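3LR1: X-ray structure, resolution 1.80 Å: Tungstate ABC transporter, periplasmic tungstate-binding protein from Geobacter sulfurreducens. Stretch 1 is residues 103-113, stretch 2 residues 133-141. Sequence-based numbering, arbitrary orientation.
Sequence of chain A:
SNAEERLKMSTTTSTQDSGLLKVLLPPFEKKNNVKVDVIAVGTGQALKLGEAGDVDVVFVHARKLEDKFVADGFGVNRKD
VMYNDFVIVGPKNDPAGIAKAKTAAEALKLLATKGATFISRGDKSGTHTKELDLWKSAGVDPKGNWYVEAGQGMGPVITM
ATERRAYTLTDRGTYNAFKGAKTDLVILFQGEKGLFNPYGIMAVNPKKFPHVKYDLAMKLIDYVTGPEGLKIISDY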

ATOM      1  N   THR A 103     -21.731  -1.014  -4.121  1.00 15.79           N
ATOM      2  CA  THR A 103     -20.700  -1.130  -3.081  1.00 16.03           C
ATOM      3  C   THR A 103     -19.625  -2.098  -3.566  1.00 16.46           C
ATOM      4  O   THR A 103     -19.849  -2.905  -4.480  1.00 16.85           O
ATOM      5  CB  THR A 103     -21.244  -1.678  -1.774  1.00 14.68           C
ATOM      6  OG1 THR A 103     -21.695  -3.014  -1.979  1.00 14.46           O
ATOM      7  CG2 THR A 103     -22.447  -0.802  -1.188  1.00 15.35           C
ATOM      8  N   ALA A 104     -18.472  -2.054  -2.934  1.00 18.11           N
ATOM      9  CA  ALA A 104     -17.414  -2.981  -3.296  1.00 19.05           C
ATOM     10  C   ALA A 104     -17.783  -4.430  -2.999  1.00 19.33           C
ATOM     11  O   ALA A 104     -17.468  -5.316  -3.777  1.00 20.10           O
ATOM     12  CB  ALA A 104     -16.081  -2.612  -2.602  1.00 20.02           C
ATOM     13  N   ALA A 105     -18.492  -4.677  -1.911  1.00 20.28           N
ATOM     14  CA  ALA A 105     -18.930  -6.043  -1.613  1.00 19.62           C
ATOM     15  C   ALA A 105     -19.868  -6.558  -2.701  1.00 19.68           C
ATOM     16  O   ALA A 105     -19.708  -7.685  -3.173  1.00 21.25           O
ATOM     17  CB  ALA A 105     -19.559  -6.100  -0.284  1.00 20.93           C
ATOM     18  N   GLU A 106     -20.820  -5.749  -3.137  1.00 18.37           N
ATOM     19  CA  GLU A 106     -21.674  -6.146  -4.237  1.00 18.49           C
ATOM     20  C   GLU A 106     -20.881  -6.436  -5.512  1.00 16.80           C
ATOM     21  O   GLU A 106     -21.186  -7.384  -6.219  1.00 16.45           O
ATOM     22  CB  GLU A 106     -22.721  -5.090  -4.528  1.00 17.78           C
ATOM     23  CG  GLU A 106     -23.743  -5.506  -5.509  1.00 17.93           C
ATOM     24  CD  GLU A 106     -24.891  -4.515  -5.579  1.00 18.87           C
ATOM     25  OE1 GLU A 106     -24.645  -3.367  -5.917  1.00 20.07           O
ATOM     26  OE2 GLU A 106     -26.063  -4.851  -5.310  1.00 22.03           O
ATOM     27  N   ALA A 107     -19.903  -5.594  -5.809  1.00 16.06           N
ATOM     28  CA  ALA A 107     -19.084  -5.777  -7.027  1.00 15.01           C
ATOM     29  C   ALA A 107     -18.389  -7.123  -6.975  1.00 16.03           C
ATOM     30  O   ALA A 107     -18.348  -7.858  -7.965  1.00 16.78           O
ATOM     31  CB  ALA A 107     -18.017  -4.598  -7.208  1.00 13.34           C
ATOM     32  N   LEU A 108     -17.800  -7.450  -5.835  1.00 17.50           N
ATOM     33  CA  LEU A 108     -17.054  -8.706  -5.733  1.00 19.13           C
ATOM     34  C   LEU A 108     -18.060  -9.877  -5.866  1.00 20.40           C
ATOM     35  O   LEU A 108     -17.832 -10.847  -6.609  1.00 19.27           O
ATOM     36  CB  LEU A 108     -16.264  -8.759  -4.423  1.00 19.25           C
ATOM     37  CG  LEU A 108     -15.152  -7.700  -4.270  1.00 21.86           C
ATOM     38  CD1 LEU A 108     -14.415  -7.894  -2.866  1.00 25.13           C
ATOM     39  CD2 LEU A 108     -14.157  -7.784  -5.397  1.00 21.86           C
ATOM     40  N   LYS A 109     -19.204  -9.754  -5.196  1.00 22.11           N
ATOM     41  CA  LYS A 109     -20.192 -10.830  -5.250  1.00 23.07           C
ATOM     42  C   LYS A 109     -20.703 -11.062  -6.690  1.00 23.30           C
ATOM     43  O   LYS A 109     -20.934 -12.211  -7.081  1.00 22.75           O
ATOM     44  CB  LYS A 109     -21.321 -10.553  -4.277  1.00 24.41           C
ATOM     45  CG  LYS A 109     -21.890 -11.814  -3.566  1.00 28.61           C
ATOM     46  CD  LYS A 109     -22.860 -12.597  -4.408  1.00 33.06           C
ATOM     47  CE  LYS A 109     -23.735 -13.574  -3.548  1.00 34.67           C
ATOM     48  NZ  LYS A 109     -25.041 -13.900  -4.185  1.00 35.68           N
ATOM     49  N   LEU A 110     -20.890  -9.985  -7.464  1.00 22.96           N
ATOM     50  CA  LEU A 110     -21.150 -10.074  -8.926  1.00 23.38           C
ATOM     51  C   LEU A 110     -20.056 -10.885  -9.628  1.00 23.64           C
ATOM     52  O   LEU A 110     -20.372 -11.722 -10.490  1.00 23.58           O
ATOM     53  CB  LEU A 110     -21.248  -8.689  -9.590  1.00 23.14           C
ATOM     54  CG  LEU A 110     -22.514  -7.968 -10.073  1.00 25.60           C
ATOM     55  CD1 LEU A 110     -23.830  -8.624  -9.682  1.00 26.78           C
ATOM     56  CD2 LEU A 110     -22.535  -6.489  -9.654  1.00 25.49           C
ATOM     57  N   LEU A 111     -18.794 -10.643  -9.276  1.00 23.64           N
ATOM     58  CA  LEU A 111     -17.655 -11.412  -9.842  1.00 23.99           C
ATOM     59  C   LEU A 111     -17.729 -12.893  -9.501  1.00 24.18           C
ATOM     60  O   LEU A 111     -17.659 -13.746 -10.394  1.00 25.66           O
ATOM     61  CB  LEU A 111     -16.268 -10.856  -9.389  1.00 24.04           C
ATOM     62  CG  LEU A 111     -15.986  -9.455  -9.932  1.00 23.00           C
ATOM     63  CD1 LEU A 111     -14.662  -8.864  -9.449  1.00 20.77           C
ATOM     64  CD2 LEU A 111     -16.002  -9.496 -11.448  1.00 20.22           C
ATOM     65  N   ALA A 112     -17.884 -13.205  -8.222  1.00 24.61           N
ATOM     66  CA  ALA A 112     -17.966 -14.589  -7.793  1.00 24.94           C
ATOM     67  C   ALA A 112     -19.150 -15.318  -8.454  1.00 25.47           C
ATOM     68  O   ALA A 112     -19.012 -16.468  -8.841  1.00 26.25           O
ATOM     69  CB  ALA A 112     -18.072 -14.679  -6.290  1.00 25.10           C
ATOM     70  N   THR A 113     -20.284 -14.639  -8.594  1.00 25.35           N
ATOM     71  CA  THR A 113     -21.508 -15.235  -9.171  1.00 25.73           C
ATOM     72  C   THR A 113     -21.389 -15.454 -10.667  1.00 25.69           C
ATOM     73  O   THR A 113     -21.807 -16.509 -11.201  1.00 24.95           O
ATOM     74  CB  THR A 113     -22.748 -14.340  -8.899  1.00 25.85           C
ATOM     75  OG1 THR A 113     -22.900 -14.168  -7.488  1.00 25.19           O
ATOM     76  CG2 THR A 113     -24.048 -14.981  -9.455  1.00 26.61           C
ATOM     77  N   ASP A 133     -11.426  -8.868   3.945  1.00 28.11           N
ATOM     78  CA  ASP A 133     -12.498  -8.215   4.711  1.00 29.13           C
ATOM     79  C   ASP A 133     -13.729  -8.002   3.860  1.00 28.73           C
ATOM     80  O   ASP A 133     -14.844  -8.178   4.357  1.00 29.20           O
ATOM     81  CB  ASP A 133     -12.034  -6.885   5.336  1.00 29.50           C
ATOM     82  CG  ASP A 133     -10.997  -7.094   6.450  1.00 32.92           C
ATOM     83  OD1 ASP A 133     -10.791  -8.260   6.905  1.00 34.43           O
ATOM     84  OD2 ASP A 133     -10.351  -6.077   6.836  1.00 38.04           O
ATOM     85  N   LEU A 134     -13.533  -7.632   2.583  1.00 27.44           N
ATOM     86  CA  LEU A 134     -14.646  -7.365   1.678  1.00 27.08           C
ATOM     87  C   LEU A 134     -15.341  -8.640   1.236  1.00 26.83           C
ATOM     88  O   LEU A 134     -16.546  -8.675   1.220  1.00 27.47           O
ATOM     89  CB  LEU A 134     -14.198  -6.614   0.435  1.00 26.44           C
ATOM     90  CG  LEU A 134     -13.757  -5.160   0.510  1.00 26.12           C
ATOM     91  CD1 LEU A 134     -13.083  -4.803  -0.838  1.00 22.88           C
ATOM     92  CD2 LEU A 134     -14.929  -4.203   0.851  1.00 24.71           C
ATOM     93  N   TRP A 135     -14.607  -9.679   0.852  1.00 27.81           N
ATOM     94  CA  TRP A 135     -15.243 -11.015   0.694  1.00 29.08           C
ATOM     95  C   TRP A 135     -16.115 -11.420   1.918  1.00 30.76           C
ATOM     96  O   TRP A 135     -17.265 -11.826   1.767  1.00 31.06           O
ATOM     97  CB  TRP A 135     -14.219 -12.103   0.392  1.00 28.49           C
ATOM     98  CG  TRP A 135     -13.628 -12.036  -1.001  1.00 25.98           C
ATOM     99  CD1 TRP A 135     -12.311 -11.899  -1.316  1.00 24.58           C
ATOM    100  CD2 TRP A 135     -14.325 -12.125  -2.252  1.00 23.34           C
ATOM    101  NE1 TRP A 135     -12.133 -11.924  -2.671  1.00 23.25           N
ATOM    102  CE2 TRP A 135     -13.363 -12.008  -3.272  1.00 23.32           C
ATOM    103  CE3 TRP A 135     -15.678 -12.279  -2.611  1.00 22.58           C
ATOM    104  CZ2 TRP A 135     -13.705 -12.038  -4.613  1.00 22.80           C
ATOM    105  CZ3 TRP A 135     -16.003 -12.317  -3.928  1.00 21.06           C
ATOM    106  CH2 TRP A 135     -15.035 -12.189  -4.918  1.00 22.52           C
ATOM    107  N   LYS A 136     -15.582 -11.276   3.118  1.00 32.62           N
ATOM    108  CA  LYS A 136     -16.333 -11.616   4.322  1.00 35.39           C
ATOM    109  C   LYS A 136     -17.609 -10.761   4.493  1.00 36.52           C
ATOM    110  O   LYS A 136     -18.649 -11.293   4.832  1.00 36.60           O
ATOM    111  CB  LYS A 136     -15.428 -11.498   5.568  1.00 36.02           C
ATOM    112  CG  LYS A 136     -15.922 -12.289   6.782  1.00 39.23           C
ATOM    113  CD  LYS A 136     -15.154 -11.897   8.063  1.00 41.78           C
ATOM    114  CE  LYS A 136     -14.805 -13.134   8.915  1.00 43.76           C
ATOM    115  NZ  LYS A 136     -14.471 -12.777  10.349  1.00 44.71           N
ATOM    116  N   SER A 137     -17.528  -9.448   4.231  1.00 37.84           N
ATOM    117  CA  SER A 137     -18.702  -8.530   4.228  1.00 38.83           C
ATOM    118  C   SER A 137     -19.726  -8.889   3.156  1.00 39.44           C
ATOM    119  O   SER A 137     -20.929  -8.654   3.325  1.00 39.59           O
ATOM    120  CB  SER A 137     -18.258  -7.073   3.995  1.00 39.20           C
ATOM    121  OG  SER A 137     -17.479  -6.548   5.076  1.00 40.29           O
ATOM    122  N   ALA A 138     -19.250  -9.439   2.039  1.00 40.30           N
ATOM    123  CA  ALA A 138     -20.149  -9.943   0.992  1.00 40.84           C
ATOM    124  C   ALA A 138     -20.765 -11.285   1.408  1.00 41.50           C
ATOM    125  O   ALA A 138     -21.681 -11.803   0.740  1.00 40.85           O
ATOM    126  CB  ALA A 138     -19.417 -10.102  -0.322  1.00 40.30           C
ATOM    127  N   GLY A 139     -20.240 -11.841   2.502  1.00 42.34           N
ATOM    128  CA  GLY A 139     -20.642 -13.158   2.973  1.00 42.91           C
ATOM    129  C   GLY A 139     -20.296 -14.242   1.968  1.00 42.96           C
ATOM    130  O   GLY A 139     -21.025 -15.223   1.868  1.00 42.41           O
ATOM    131  N   VAL A 140     -19.201 -14.058   1.222  1.00 42.94           N
ATOM    132  CA  VAL A 140     -18.730 -15.077   0.299  1.00 43.34           C
ATOM    133  C   VAL A 140     -17.329 -15.536   0.670  1.00 44.11           C
ATOM    134  O   VAL A 140     -16.505 -14.761   1.157  1.00 43.84           O
ATOM    135  CB  VAL A 140     -18.786 -14.631  -1.185  1.00 43.18           C
ATOM    136  CG1 VAL A 140     -17.841 -15.462  -2.030  1.00 42.81           C
ATOM    137  CG2 VAL A 140     -20.189 -14.762  -1.724  1.00 43.38           C
ATOM    138  N   ASP A 141     -17.074 -16.820   0.458  1.00 44.66           N
ATOM    139  CA  ASP A 141     -15.750 -17.365   0.648  1.00 45.70           C
ATOM    140  C   ASP A 141     -15.287 -17.825  -0.718  1.00 45.51           C
ATOM    141  O   ASP A 141     -15.882 -18.723  -1.296  1.00 45.46           O
ATOM    142  CB  ASP A 141     -15.764 -18.508   1.659  1.00 46.42           C
ATOM    143  CG  ASP A 141     -14.596 -18.425   2.624  1.00 48.71           C
ATOM    144  OD1 ASP A 141     -13.439 -18.744   2.205  1.00 51.51           O
ATOM    145  OD2 ASP A 141     -14.849 -18.010   3.789  1.00 50.49           O
TER

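Two helices, 104-113 and the one that includes 133-137, pack nearly at right angles. Their N-to-C directions differ by 82°, and their axes approach to 8.6 Å. No hydrogen bond joins the stretches. The contact is mainly apolar packing, and it buries 466 Å² counted over both sides.

Leu108 covers the most surface. It is buried, and its CA-to-CB bond points toward the other stretch. Its CB sits over one face of the Trp135 six-membered ring, 3.8 Å from the ring centroid, a CH-pi contact. Its CD1 reaches Leu134 CB at 3.5 Å. With chi1 in m and chi2 in t, one leucine thus touches two neighbours in sequence.

Trp135 is next. Its CA-to-CB bond points away from the first helix, but the long, flat side chain brings the ring end back. Trp135 CH2 lies 3.5 Å from Leu108 O, whose backbone bond goes to Ala112 N. Trp135 CZ3 lies 3.9 Å from Ala112 CB. The indole is buried, and its NE1 is hydrogen-bonded elsewhere in the structure.

The CA-to-CB bond of Leu134 points toward the first helix. Besides meeting Leu108, Leu134 places CD2 4.0 Å from Ala104 CB.

Alanines suit the close approach. Ala105 and Ala138 have CA atoms 4.8 Å apart and CB atoms 4.0 Å apart; Ala138 CB is also 3.7 Å from Ala105 O. Such short side chains let the backbones come near.

Beyond the second helix, Gly139 has positive phi, which favours glycine, in a Schellman motif. Val140 follows, and its CA-to-CB bond points toward the first helix. Val140 CG1 is 4.3 Å from Ala112 CB, and Val140 CG2 is 3.9 Å from Lys109 CG. Lys109 contributes its aliphatic part to this contact, while its end leads away and the residue stays exposed.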